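Local atomic coordinates of acetyl transferase (Salmonella typhimurium, PDB entry 1S7N), a protein that probably transfers an acetyl group from acetyl-coenzyme A to the N-terminal amine of ribosomal protein L7/L12, as a member of the GNAT family. Residues 26-31 against 46-51; 83-88 against 97-102; 116-121 against 149-154. All blocks are in the same frame, centred on the assembly; numbering follows the deposited sequence.

In the fold
From the N terminus, contact 1 comes first: it brings the loop that follows helix 24-38 back against that helix, just where helix 51-67 begins. Contact 2 opens only after contact 1 has closed and pairs strands 80-91 and 96-103 as a hairpin near the centre of the chain. Contact 3, again in series, spans strand 132-138 and helix 142-150 to set helix 112-127 against the residues leading into strand 154-165. Contacts 1 and 3, about 27 Å apart between centres, lie on opposite sides of the chain's centre, and both pack on contact 2: Leu27 on Val84, Leu120 on Leu85. Coenzyme A touches contacts 2 and 3.

Contact 1. Residues 26-31 against 46-51; sequences ALHQLV and QYVTSQ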
loop_
_atom_site.group_PDB
_atom_site.type_symbol
_atom_site.label_atom_id
_atom_site.label_comp_id
_atom_site.label_asym_id
_atom_site.label_seq_id
_atom_site.Cartn_x
_atom_site.Cartn_y
_atom_site.Cartn_z
ATOM N N ALA B 26 -2.591 -19.941 -20.406
ATOM C CA ALA B 26 -1.233 -19.635 -20.788
ATOM C C ALA B 26 -0.467 -18.918 -19.650
ATOM O O ALA B 26 0.706 -19.222 -19.437
ATOM C CB ALA B 26 -1.215 -18.777 -22.053
ATOM N N LEU B 27 -1.103 -18.000 -18.925
ATOM C CA LEU B 27 -0.358 -17.352 -17.846
ATOM C C LEU B 27 0.026 -18.409 -16.753
ATOM O O LEU B 27 1.145 -18.412 -16.243
ATOM C CB LEU B 27 -1.183 -16.235 -17.249
ATOM C CG LEU B 27 -0.748 -15.518 -15.946
ATOM C CD1 LEU B 27 0.612 -14.782 -16.201
ATOM C CD2 LEU B 27 -1.822 -14.539 -15.476
ATOM N N HIS B 28 -0.896 -19.302 -16.415
ATOM C CA HIS B 28 -0.612 -20.336 -15.394
ATOM C C HIS B 28 0.584 -21.131 -15.844
ATOM O O HIS B 28 1.561 -21.293 -15.068
ATOM C CB HIS B 28 -1.793 -21.302 -15.201
ATOM C CG HIS B 28 -1.634 -22.225 -14.024
ATOM N ND1 HIS B 28 -1.669 -21.782 -12.711
ATOM C CD2 HIS B 28 -1.420 -23.565 -13.964
ATOM C CE1 HIS B 28 -1.487 -22.812 -11.897
ATOM N NE2 HIS B 28 -1.336 -23.902 -12.633
ATOM N N GLN B 29 0.540 -21.596 -17.104
ATOM C CA GLN B 29 1.651 -22.395 -17.611
ATOM C C GLN B 29 2.927 -21.613 -17.534
ATOM O O GLN B 29 4.000 -22.191 -17.250
ATOM C CB GLN B 29 1.473 -22.826 -19.075
ATOM C CG GLN B 29 0.439 -23.886 -19.234
ATOM C CD GLN B 29 0.622 -24.992 -18.209
ATOM O OE1 GLN B 29 -0.304 -25.303 -17.415
ATOM N NE2 GLN B 29 1.834 -25.595 -18.206
ATOM N N LEU B 30 2.830 -20.313 -17.844
ATOM C CA LEU B 30 4.048 -19.462 -17.837
ATOM C C LEU B 30 4.596 -19.377 -16.417
ATOM O O LEU B 30 5.791 -19.381 -16.204
ATOM C CB LEU B 30 3.771 -18.024 -18.336
ATOM C CG LEU B 30 5.060 -17.365 -18.864
ATOM C CD1 LEU B 30 5.552 -18.129 -20.128
ATOM C CD2 LEU B 30 4.802 -15.896 -19.235
ATOM N N VAL B 31 3.713 -19.240 -15.451
ATOM C CA VAL B 31 4.168 -19.187 -14.065
ATOM C C VAL B 31 4.881 -20.537 -13.688
ATOM O O VAL B 31 5.971 -20.505 -13.123
ATOM C CB VAL B 31 2.977 -18.965 -13.142
ATOM C CG1 VAL B 31 3.354 -19.256 -11.618
ATOM C CG2 VAL B 31 2.503 -17.554 -13.315
ATOM N N GLN B 46 5.584 -19.624 -4.944
ATOM C CA GLN B 46 5.490 -20.792 -4.123
ATOM C C GLN B 46 4.098 -21.344 -3.941
ATOM O O GLN B 46 3.884 -22.554 -4.090
ATOM C CB GLN B 46 6.069 -20.458 -2.771
ATOM C CG GLN B 46 7.393 -21.085 -2.553
ATOM C CD GLN B 46 7.695 -20.985 -1.127
ATOM O OE1 GLN B 46 8.002 -21.987 -0.472
ATOM N NE2 GLN B 46 7.562 -19.761 -0.589
ATOM N N TYR B 47 3.174 -20.444 -3.612
ATOM C CA TYR B 47 1.781 -20.778 -3.356
ATOM C C TYR B 47 0.988 -21.150 -4.608
ATOM O O TYR B 47 -0.214 -21.419 -4.543
ATOM C CB TYR B 47 1.111 -19.598 -2.660
ATOM C CG TYR B 47 1.967 -19.001 -1.566
ATOM C CD1 TYR B 47 2.709 -19.822 -0.708
ATOM C CD2 TYR B 47 2.020 -17.617 -1.371
ATOM C CE1 TYR B 47 3.485 -19.276 0.321
ATOM C CE2 TYR B 47 2.785 -17.062 -0.348
ATOM C CZ TYR B 47 3.521 -17.900 0.500
ATOM O OH TYR B 47 4.293 -17.356 1.528
ATOM N N VAL B 48 1.658 -21.163 -5.753
ATOM C CA VAL B 48 0.968 -21.509 -6.965
ATOM C C VAL B 48 0.574 -22.967 -6.971
ATOM O O VAL B 48 1.387 -23.844 -6.695
ATOM C CB VAL B 48 1.810 -21.243 -8.162
ATOM C CG1 VAL B 48 1.056 -21.733 -9.391
ATOM C CG2 VAL B 48 2.088 -19.740 -8.266
ATOM N N THR B 49 -0.681 -23.249 -7.248
ATOM C CA THR B 49 -1.067 -24.642 -7.272
ATOM C C THR B 49 -1.745 -24.953 -8.570
ATOM O O THR B 49 -1.078 -25.272 -9.545
ATOM C CB THR B 49 -1.974 -24.991 -6.068
ATOM O OG1 THR B 49 -3.085 -24.072 -6.004
ATOM C CG2 THR B 49 -1.175 -24.879 -4.780
ATOM N N SER B 50 -3.066 -24.807 -8.593
ATOM C CA SER B 50 -3.851 -25.107 -9.778
ATOM C C SER B 50 -4.239 -23.895 -10.659
ATOM O O SER B 50 -4.293 -22.716 -10.219
ATOM C CB SER B 50 -5.141 -25.837 -9.361
ATOM O OG SER B 50 -6.063 -24.912 -8.775
ATOM N N GLN B 51 -4.606 -24.242 -11.892
ATOM C CA GLN B 51 -5.008 -23.246 -12.850
ATOM C C GLN B 51 -6.221 -22.514 -12.292
ATOM O O GLN B 51 -6.326 -21.274 -12.423
ATOM C CB GLN B 51 -5.332 -23.907 -14.188
ATOM C CG GLN B 51 -5.490 -22.913 -15.312
ATOM C CD GLN B 51 -6.169 -23.540 -16.535
ATOM O OE1 GLN B 51 -7.395 -23.535 -16.636
ATOM N NE2 GLN B 51 -5.375 -24.095 -17.439
HETATM O O HOH W 1 -2.831 -23.919 -17.751
#
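The imidazole of His28 carries this contact, lying against the backbone where the loop 46-51 turns into a helix. Gln51 CA sits 3.5 Å from the centroid of the His28 ring and only 3° off its normal, a CH-pi contact over the face. CE1 of the same ring comes within 3.2 Å of Ser50 C, and the carbonyl of Thr49 lies at the ring edge. Chi1 of -171° swings the ring away from its own backbone N and sets it against the loop backbone. Its ND1 is hydrogen-bonded to Thr54 in the next helix, which fixes the turn of the ring, while Ser50 OG caps that helix at Glu53 N.

Apolar packing continues one helical turn on, where Val31 CG1 meets Val48 CG2 at 3.6 Å. Val48 also lends its other methyl, CG1, to His28 CE1 at 3.7 Å.

One water joins the polar ends, donating to Gln29 OE1 (2.9 Å) and accepting from Gln51 NE2 (2.6 Å).

The contact thus ties helix 24-38 to the start of helix 51-67. Val31 also touches Trp44 and Trp102, and Leu27, on the same helix, packs on Met81 and Val84 of strand 80-91.

Contact 2. Residues 83-88 against 97-102; sequences GVLSFN and AYIGYW. With COA (coenzyme A), chain F.
Strands 83-87 and 97-102 run antiparallel, 4.6 Å apart at closest approach with their directions at 167°, and are laced by paired backbone bonds between Val84 and Trp102 and between Ser86 and Gly100. Val84 N to Trp102 O is 2.8 Å and nearly straight at 170°. A weak bond from Asn88 N to Tyr98 O follows where the chain turns a corner.

On one face of the sheet, Phe87 and Ile99 lie side by side. Ile99 CG1 meets the ring edge, 3.7 Å from Phe87 CE1, and Ala97 CB covers one ring face at 4.0 Å from the centroid. Farther along, Leu85 CD1 reaches Ile99 CG2 and the edge of the Tyr101 ring.

This is the central hairpin of the GNAT fold, whose second strand offers its backbone to the cofactor: coenzyme A N4P donates to Tyr101 O at 2.7 Å. The Tyr101 ring also flanks the pantetheine chain, CE1 lying 3.7 Å from C3P, while its hydroxyl bonds to Ser144.

On the other face, Val84 lies over the indole of Trp102, with CG2 3.8 Å from CZ2. A chi1 of 61° tucks Trp102 CG between its own N and carbonyl carbon, and the ring reaches back toward the neighbouring strand. Leu30 and Leu38 of helix 24-38 also pack on this indole.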
loop_
_atom_site.group_PDB
_atom_site.type_symbol
_atom_site.label_atom_id
_atom_site.label_comp_id
_atom_site.label_asym_id
_atom_site.label_seq_id
_atom_site.Cartn_x
_atom_site.Cartn_y
_atom_site.Cartn_z
ATOM N N GLY B 83 5.449 -12.119 -20.364
ATOM C CA GLY B 83 5.610 -11.588 -19.020
ATOM C C GLY B 83 4.409 -10.768 -18.528
ATOM O O GLY B 83 3.386 -10.689 -19.191
ATOM N N VAL B 84 4.547 -10.159 -17.351
ATOM C CA VAL B 84 3.451 -9.394 -16.727
ATOM C C VAL B 84 3.991 -8.066 -16.201
ATOM O O VAL B 84 5.099 -8.025 -15.646
ATOM C CB VAL B 84 2.816 -10.200 -15.512
ATOM C CG1 VAL B 84 1.614 -9.413 -14.876
ATOM C CG2 VAL B 84 2.346 -11.588 -16.019
ATOM N N LEU B 85 3.228 -6.995 -16.461
ATOM C CA LEU B 85 3.529 -5.639 -16.007
ATOM C C LEU B 85 2.194 -5.158 -15.408
ATOM O O LEU B 85 1.132 -5.176 -16.069
ATOM C CB LEU B 85 3.964 -4.742 -17.157
ATOM C CG LEU B 85 4.099 -3.227 -16.922
ATOM C CD1 LEU B 85 5.002 -2.931 -15.741
ATOM C CD2 LEU B 85 4.631 -2.489 -18.222
ATOM N N SER B 86 2.265 -4.715 -14.177
ATOM C CA SER B 86 1.088 -4.312 -13.441
ATOM C C SER B 86 1.189 -3.074 -12.604
ATOM O O SER B 86 2.289 -2.606 -12.263
ATOM C CB SER B 86 0.749 -5.404 -12.439
ATOM O OG SER B 86 0.436 -6.634 -13.070
ATOM N N PHE B 87 0.039 -2.511 -12.285
ATOM C CA PHE B 87 0.095 -1.503 -11.219
ATOM C C PHE B 87 -0.526 -2.333 -10.076
ATOM O O PHE B 87 -1.732 -2.638 -10.130
ATOM C CB PHE B 87 -0.750 -0.272 -11.506
ATOM C CG PHE B 87 -0.149 0.628 -12.568
ATOM C CD1 PHE B 87 1.212 0.923 -12.561
ATOM C CD2 PHE B 87 -0.962 1.190 -13.557
ATOM C CE1 PHE B 87 1.756 1.779 -13.534
ATOM C CE2 PHE B 87 -0.423 2.066 -14.577
ATOM C CZ PHE B 87 0.921 2.351 -14.547
ATOM N N ASN B 88 0.255 -2.746 -9.086
ATOM C CA ASN B 88 -0.314 -3.545 -7.981
ATOM C C ASN B 88 -1.434 -2.734 -7.310
ATOM O O ASN B 88 -2.380 -3.289 -6.803
ATOM C CB ASN B 88 0.736 -3.877 -6.916
ATOM C CG ASN B 88 1.984 -4.546 -7.513
ATOM O OD1 ASN B 88 3.146 -4.175 -7.206
ATOM N ND2 ASN B 88 1.757 -5.510 -8.367
ATOM N N ALA B 97 0.715 5.226 -8.509
ATOM C CA ALA B 97 0.551 3.836 -8.726
ATOM C C ALA B 97 1.894 3.113 -8.425
ATOM O O ALA B 97 2.989 3.677 -8.629
ATOM C CB ALA B 97 0.082 3.563 -10.148
ATOM N N TYR B 98 1.773 1.891 -7.880
ATOM C CA TYR B 98 2.885 1.041 -7.535
ATOM C C TYR B 98 2.917 -0.025 -8.611
ATOM O O TYR B 98 1.919 -0.711 -8.874
ATOM C CB TYR B 98 2.717 0.366 -6.156
ATOM C CG TYR B 98 2.489 1.360 -5.058
ATOM C CD1 TYR B 98 1.220 1.923 -4.854
ATOM C CD2 TYR B 98 3.534 1.812 -4.284
ATOM C CE1 TYR B 98 1.018 2.925 -3.881
ATOM C CE2 TYR B 98 3.363 2.822 -3.330
ATOM C CZ TYR B 98 2.097 3.370 -3.140
ATOM O OH TYR B 98 1.905 4.422 -2.241
ATOM N N ILE B 99 4.101 -0.154 -9.184
ATOM C CA ILE B 99 4.406 -1.049 -10.266
ATOM C C ILE B 99 4.942 -2.409 -9.835
ATOM O O ILE B 99 5.687 -2.508 -8.877
ATOM C CB ILE B 99 5.478 -0.393 -11.137
ATOM C CG1 ILE B 99 4.872 0.810 -11.827
ATOM C CG2 ILE B 99 6.101 -1.411 -12.154
ATOM C CD1 ILE B 99 5.948 1.805 -12.282
ATOM N N GLY B 100 4.561 -3.434 -10.578
ATOM C CA GLY B 100 5.090 -4.768 -10.310
ATOM C C GLY B 100 5.351 -5.392 -11.665
ATOM O O GLY B 100 4.619 -5.090 -12.590
ATOM N N TYR B 101 6.338 -6.272 -11.783
ATOM C CA TYR B 101 6.623 -6.956 -13.067
ATOM C C TYR B 101 7.559 -8.175 -12.957
ATOM O O TYR B 101 8.382 -8.301 -12.012
ATOM C CB TYR B 101 7.280 -5.971 -14.122
ATOM C CG TYR B 101 8.468 -5.148 -13.602
ATOM C CD1 TYR B 101 9.688 -5.753 -13.269
ATOM C CD2 TYR B 101 8.327 -3.767 -13.318
ATOM C CE1 TYR B 101 10.720 -4.999 -12.614
ATOM C CE2 TYR B 101 9.361 -3.005 -12.681
ATOM C CZ TYR B 101 10.562 -3.653 -12.314
ATOM O OH TYR B 101 11.541 -2.956 -11.611
ATOM N N TRP B 102 7.454 -9.014 -13.983
ATOM C CA TRP B 102 8.332 -10.137 -14.171
ATOM C C TRP B 102 8.203 -10.549 -15.624
ATOM O O TRP B 102 7.179 -10.288 -16.280
ATOM C CB TRP B 102 8.013 -11.317 -13.217
ATOM C CG TRP B 102 6.623 -11.892 -13.385
ATOM C CD1 TRP B 102 5.493 -11.550 -12.671
ATOM C CD2 TRP B 102 6.267 -13.032 -14.165
ATOM N NE1 TRP B 102 4.478 -12.437 -12.949
ATOM C CE2 TRP B 102 4.926 -13.352 -13.855
ATOM C CE3 TRP B 102 6.947 -13.805 -15.103
ATOM C CZ2 TRP B 102 4.257 -14.423 -14.442
ATOM C CZ3 TRP B 102 6.279 -14.881 -15.707
ATOM C CH2 TRP B 102 4.951 -15.178 -15.373
HETATM N N1A COA F . 16.023 -0.778 -24.121
HETATM C C2A COA F . 16.624 -1.016 -22.914
HETATM N N3A COA F . 17.471 -2.037 -22.623
HETATM C C4A COA F . 17.756 -2.899 -23.663
HETATM C C5A COA F . 17.193 -2.731 -24.939
HETATM C C6A COA F . 16.291 -1.610 -25.154
HETATM N N6A COA F . 15.744 -1.460 -26.376
HETATM N N7A COA F . 17.612 -3.728 -25.833
HETATM C C8A COA F . 18.392 -4.500 -25.141
HETATM N N9A COA F . 18.477 -4.029 -23.847
HETATM C C1B COA F . 19.214 -4.722 -22.757
HETATM C C2B COA F . 19.951 -3.857 -21.756
HETATM O O2B COA F . 21.273 -3.731 -22.225
HETATM C C3B COA F . 19.984 -4.739 -20.548
HETATM O O3B COA F . 20.981 -5.716 -20.738
HETATM P P3B COA F . 21.834 -6.349 -19.487
HETATM O O7A COA F . 22.288 -7.664 -20.068
HETATM O O8A COA F . 20.997 -6.469 -18.256
HETATM O O9A COA F . 22.953 -5.346 -19.286
HETATM C C4B COA F . 18.596 -5.378 -20.593
HETATM O O4B COA F . 18.302 -5.549 -21.976
HETATM C C5B COA F . 17.432 -4.718 -19.824
HETATM O O5B COA F . 16.186 -5.307 -20.208
HETATM P P1A COA F . 14.770 -4.949 -19.407
HETATM O O1A COA F . 14.775 -3.537 -18.943
HETATM O O2A COA F . 13.695 -5.349 -20.303
HETATM O O3A COA F . 14.818 -5.897 -18.127
HETATM P P2A COA F . 15.372 -7.386 -17.997
HETATM O O4A COA F . 15.264 -8.170 -19.222
HETATM O O5A COA F . 16.715 -7.358 -17.422
HETATM O O6A COA F . 14.473 -8.071 -16.857
HETATM C CBP COA F . 13.272 -8.195 -14.775
HETATM C CCP COA F . 14.314 -7.407 -15.591
HETATM C CDP COA F . 13.309 -7.695 -13.281
HETATM C CEP COA F . 11.841 -7.936 -15.406
HETATM C CAP COA F . 13.599 -9.711 -14.868
HETATM O OAP COA F . 14.956 -9.960 -14.436
HETATM C C9P COA F . 12.632 -10.596 -14.119
HETATM O O9P COA F . 11.525 -10.852 -14.554
HETATM N N8P COA F . 13.047 -10.826 -12.858
HETATM C C7P COA F . 12.462 -11.843 -12.028
HETATM C C6P COA F . 11.219 -11.282 -11.284
HETATM C C5P COA F . 11.532 -10.009 -10.546
HETATM O O5P COA F . 12.610 -9.793 -10.068
HETATM N N4P COA F . 10.588 -9.012 -10.704
HETATM C C3P COA F . 10.737 -7.703 -10.052
HETATM C C2P COA F . 10.539 -7.737 -8.505
HETATM S S1P COA F . 10.559 -6.037 -7.856
#

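Contact 3. Residues 116-121 against 149-154; sequences SLQALM and RRNHFT. With COA (coenzyme A), chain F.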
loop_
_atom_site.group_PDB
_atom_site.type_symbol
_atom_site.label_atom_id
_atom_site.label_comp_id
_atom_site.label_asym_id
_atom_site.label_seq_id
_atom_site.Cartn_x
_atom_site.Cartn_y
_atom_site.Cartn_z
ATOM N N SER B 116 8.162 -1.800 -22.386
ATOM C CA SER B 116 6.754 -1.958 -21.971
ATOM C C SER B 116 6.434 -0.950 -20.868
ATOM O O SER B 116 5.345 -0.323 -20.857
ATOM C CB SER B 116 6.521 -3.383 -21.449
ATOM O OG SER B 116 6.666 -4.344 -22.496
ATOM N N LEU B 117 7.371 -0.790 -19.945
ATOM C CA LEU B 117 7.198 0.153 -18.815
ATOM C C LEU B 117 7.058 1.581 -19.298
ATOM O O LEU B 117 6.194 2.339 -18.829
ATOM C CB LEU B 117 8.396 0.095 -17.848
ATOM C CG LEU B 117 8.342 0.969 -16.579
ATOM C CD1 LEU B 117 7.128 0.536 -15.725
ATOM C CD2 LEU B 117 9.598 0.804 -15.757
ATOM N N GLN B 118 7.950 1.957 -20.222
ATOM C CA GLN B 118 7.968 3.304 -20.812
ATOM C C GLN B 118 6.612 3.587 -21.520
ATOM O O GLN B 118 6.048 4.679 -21.397
ATOM C CB GLN B 118 9.180 3.383 -21.770
ATOM C CG GLN B 118 9.884 4.762 -21.892
ATOM C CD GLN B 118 10.243 5.498 -20.573
ATOM O OE1 GLN B 118 9.528 6.425 -20.177
ATOM N NE2 GLN B 118 11.354 5.104 -19.907
ATOM N N ALA B 119 6.088 2.581 -22.243
ATOM C CA ALA B 119 4.802 2.715 -22.929
ATOM C C ALA B 119 3.638 2.821 -21.934
ATOM O O ALA B 119 2.693 3.564 -22.154
ATOM C CB ALA B 119 4.540 1.520 -23.843
ATOM N N LEU B 120 3.667 1.980 -20.898
ATOM C CA LEU B 120 2.602 2.023 -19.927
ATOM C C LEU B 120 2.556 3.377 -19.177
ATOM O O LEU B 120 1.473 4.001 -19.046
ATOM C CB LEU B 120 2.797 0.869 -18.932
ATOM C CG LEU B 120 1.750 0.806 -17.854
ATOM C CD1 LEU B 120 0.356 0.612 -18.528
ATOM C CD2 LEU B 120 2.153 -0.398 -16.894
ATOM N N MET B 121 3.709 3.806 -18.650
ATOM C CA MET B 121 3.753 5.045 -17.879
ATOM C C MET B 121 3.283 6.216 -18.765
ATOM O O MET B 121 2.480 7.078 -18.345
ATOM C CB MET B 121 5.183 5.319 -17.337
ATOM C CG MET B 121 5.626 4.419 -16.169
ATOM S SD MET B 121 7.200 4.898 -15.446
ATOM C CE MET B 121 8.276 4.739 -16.905
ATOM N N ARG B 149 16.624 2.199 -12.481
ATOM C CA ARG B 149 17.630 3.213 -12.835
ATOM C C ARG B 149 17.588 3.586 -14.307
ATOM O O ARG B 149 17.494 4.752 -14.647
ATOM C CB ARG B 149 19.024 2.749 -12.394
ATOM C CG ARG B 149 19.239 2.953 -10.880
ATOM C CD ARG B 149 20.691 2.868 -10.450
ATOM N NE ARG B 149 21.294 1.579 -10.799
ATOM C CZ ARG B 149 21.305 0.520 -9.997
ATOM N NH1 ARG B 149 20.758 0.580 -8.785
ATOM N NH2 ARG B 149 21.887 -0.596 -10.403
ATOM N N ARG B 150 17.593 2.590 -15.163
ATOM C CA ARG B 150 17.519 2.733 -16.623
ATOM C C ARG B 150 16.270 3.545 -17.067
ATOM O O ARG B 150 16.245 4.191 -18.143
ATOM C CB ARG B 150 17.435 1.324 -17.235
ATOM C CG ARG B 150 17.601 1.216 -18.736
ATOM C CD ARG B 150 17.438 -0.243 -19.263
ATOM N NE ARG B 150 18.536 -1.256 -19.206
ATOM C CZ ARG B 150 19.395 -1.550 -18.208
ATOM N NH1 ARG B 150 19.392 -0.894 -17.070
ATOM N NH2 ARG B 150 20.214 -2.602 -18.310
ATOM N N ASN B 151 15.231 3.515 -16.249
ATOM C CA ASN B 151 13.992 4.184 -16.643
ATOM C C ASN B 151 13.720 5.508 -15.934
ATOM O O ASN B 151 12.606 6.055 -15.971
ATOM C CB ASN B 151 12.842 3.181 -16.540
ATOM C CG ASN B 151 12.897 2.156 -17.684
ATOM O OD1 ASN B 151 12.525 2.472 -18.809
ATOM N ND2 ASN B 151 13.401 0.957 -17.411
ATOM N N HIS B 152 14.808 5.997 -15.348
ATOM C CA HIS B 152 14.887 7.254 -14.654
ATOM C C HIS B 152 14.031 7.433 -13.413
ATOM O O HIS B 152 13.365 8.465 -13.287
ATOM C CB HIS B 152 14.621 8.391 -15.646
ATOM C CG HIS B 152 15.318 8.189 -16.951
ATOM N ND1 HIS B 152 16.696 8.131 -17.050
ATOM C CD2 HIS B 152 14.837 7.890 -18.188
ATOM C CE1 HIS B 152 17.031 7.801 -18.288
ATOM N NE2 HIS B 152 15.924 7.649 -18.998
ATOM N N PHE B 153 14.055 6.453 -12.510
ATOM C CA PHE B 153 13.342 6.581 -11.262
ATOM C C PHE B 153 14.359 7.116 -10.274
ATOM O O PHE B 153 15.535 6.728 -10.278
ATOM C CB PHE B 153 12.841 5.224 -10.754
ATOM C CG PHE B 153 11.580 4.751 -11.417
ATOM C CD1 PHE B 153 11.574 4.385 -12.755
ATOM C CD2 PHE B 153 10.375 4.753 -10.707
ATOM C CE1 PHE B 153 10.376 4.022 -13.401
ATOM C CE2 PHE B 153 9.164 4.391 -11.332
ATOM C CZ PHE B 153 9.160 4.029 -12.674
ATOM N N THR B 154 13.879 7.924 -9.354
ATOM C CA THR B 154 14.724 8.517 -8.352
ATOM C C THR B 154 14.674 7.631 -7.108
ATOM O O THR B 154 13.562 7.291 -6.640
ATOM C CB THR B 154 14.141 9.899 -8.001
ATOM O OG1 THR B 154 14.386 10.778 -9.080
ATOM C CG2 THR B 154 14.714 10.486 -6.667
HETATM N N1A COA F . 16.023 -0.778 -24.121
HETATM C C2A COA F . 16.624 -1.016 -22.914
HETATM N N3A COA F . 17.471 -2.037 -22.623
HETATM C C4A COA F . 17.756 -2.899 -23.663
HETATM C C5A COA F . 17.193 -2.731 -24.939
HETATM C C6A COA F . 16.291 -1.610 -25.154
HETATM N N6A COA F . 15.744 -1.460 -26.376
HETATM N N7A COA F . 17.612 -3.728 -25.833
HETATM C C8A COA F . 18.392 -4.500 -25.141
HETATM N N9A COA F . 18.477 -4.029 -23.847
HETATM C C1B COA F . 19.214 -4.722 -22.757
HETATM C C2B COA F . 19.951 -3.857 -21.756
HETATM O O2B COA F . 21.273 -3.731 -22.225
HETATM C C3B COA F . 19.984 -4.739 -20.548
HETATM O O3B COA F . 20.981 -5.716 -20.738
HETATM P P3B COA F . 21.834 -6.349 -19.487
HETATM O O7A COA F . 22.288 -7.664 -20.068
HETATM O O8A COA F . 20.997 -6.469 -18.256
HETATM O O9A COA F . 22.953 -5.346 -19.286
HETATM C C4B COA F . 18.596 -5.378 -20.593
HETATM O O4B COA F . 18.302 -5.549 -21.976
HETATM C C5B COA F . 17.432 -4.718 -19.824
HETATM O O5B COA F . 16.186 -5.307 -20.208
HETATM P P1A COA F . 14.770 -4.949 -19.407
HETATM O O1A COA F . 14.775 -3.537 -18.943
HETATM O O2A COA F . 13.695 -5.349 -20.303
HETATM O O3A COA F . 14.818 -5.897 -18.127
HETATM P P2A COA F . 15.372 -7.386 -17.997
HETATM O O4A COA F . 15.264 -8.170 -19.222
HETATM O O5A COA F . 16.715 -7.358 -17.422
HETATM O O6A COA F . 14.473 -8.071 -16.857
HETATM C CBP COA F . 13.272 -8.195 -14.775
HETATM C CCP COA F . 14.314 -7.407 -15.591
HETATM C CDP COA F . 13.309 -7.695 -13.281
HETATM C CEP COA F . 11.841 -7.936 -15.406
HETATM C CAP COA F . 13.599 -9.711 -14.868
HETATM O OAP COA F . 14.956 -9.960 -14.436
HETATM C C9P COA F . 12.632 -10.596 -14.119
HETATM O O9P COA F . 11.525 -10.852 -14.554
HETATM N N8P COA F . 13.047 -10.826 -12.858
HETATM C C7P COA F . 12.462 -11.843 -12.028
HETATM C C6P COA F . 11.219 -11.282 -11.284
HETATM C C5P COA F . 11.532 -10.009 -10.546
HETATM O O5P COA F . 12.610 -9.793 -10.068
HETATM N N4P COA F . 10.588 -9.012 -10.704
HETATM C C3P COA F . 10.737 -7.703 -10.052
HETATM C C2P COA F . 10.539 -7.737 -8.505
HETATM S S1P COA F . 10.559 -6.037 -7.856
#
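Met121 sulfur and the Phe153 ring approach from opposite directions in an oblique Met-aromatic contact, SD lying 4.7 Å from the ring centroid and 67° off its normal. The nearest ring atom is CZ, 3.5 Å from SD. Phe153 follows a Schellman motif that ends helix 142-150: His152, with positive phi, is its C-prime residue, His152 N bonds to Arg149 O, and Phe153 N bonds to Ala148 O. The turn sends the chain from the helix into strand 154-165 of the GNAT fold and brings Asn151 and Phe153 to helix 112-127.

Leu117 abuts both side chains with one methyl: its CD2 stands 4.1 Å from both Asn151 CG and Phe153 CE1, reached with CG pointing away from the backbone N (chi1 -177°). Phe133 and Ile135 of strand 132-138 pack against Phe153 as well.

Polar groups meet alongside this apolar patch. The Asn151 amide is held chiefly through ND2, which bonds back to Val147 O in the last turn of helix 142-150 and to Ser114 OG, which is itself hydrogen-bonded to coenzyme A. Asn151 is therefore a second-shell residue behind that serine. Arg150, one residue earlier, lies directly along the cofactor, its NH2 3.1 Å from C3B of the ribose and its guanidinium edge facing adenine N3A. The amides of Gln118 and Asn151 slide past each other with planes 33° apart, and Gln118 NE2 makes a weak, bent bond of 3.1 Å to Asn151 OD1.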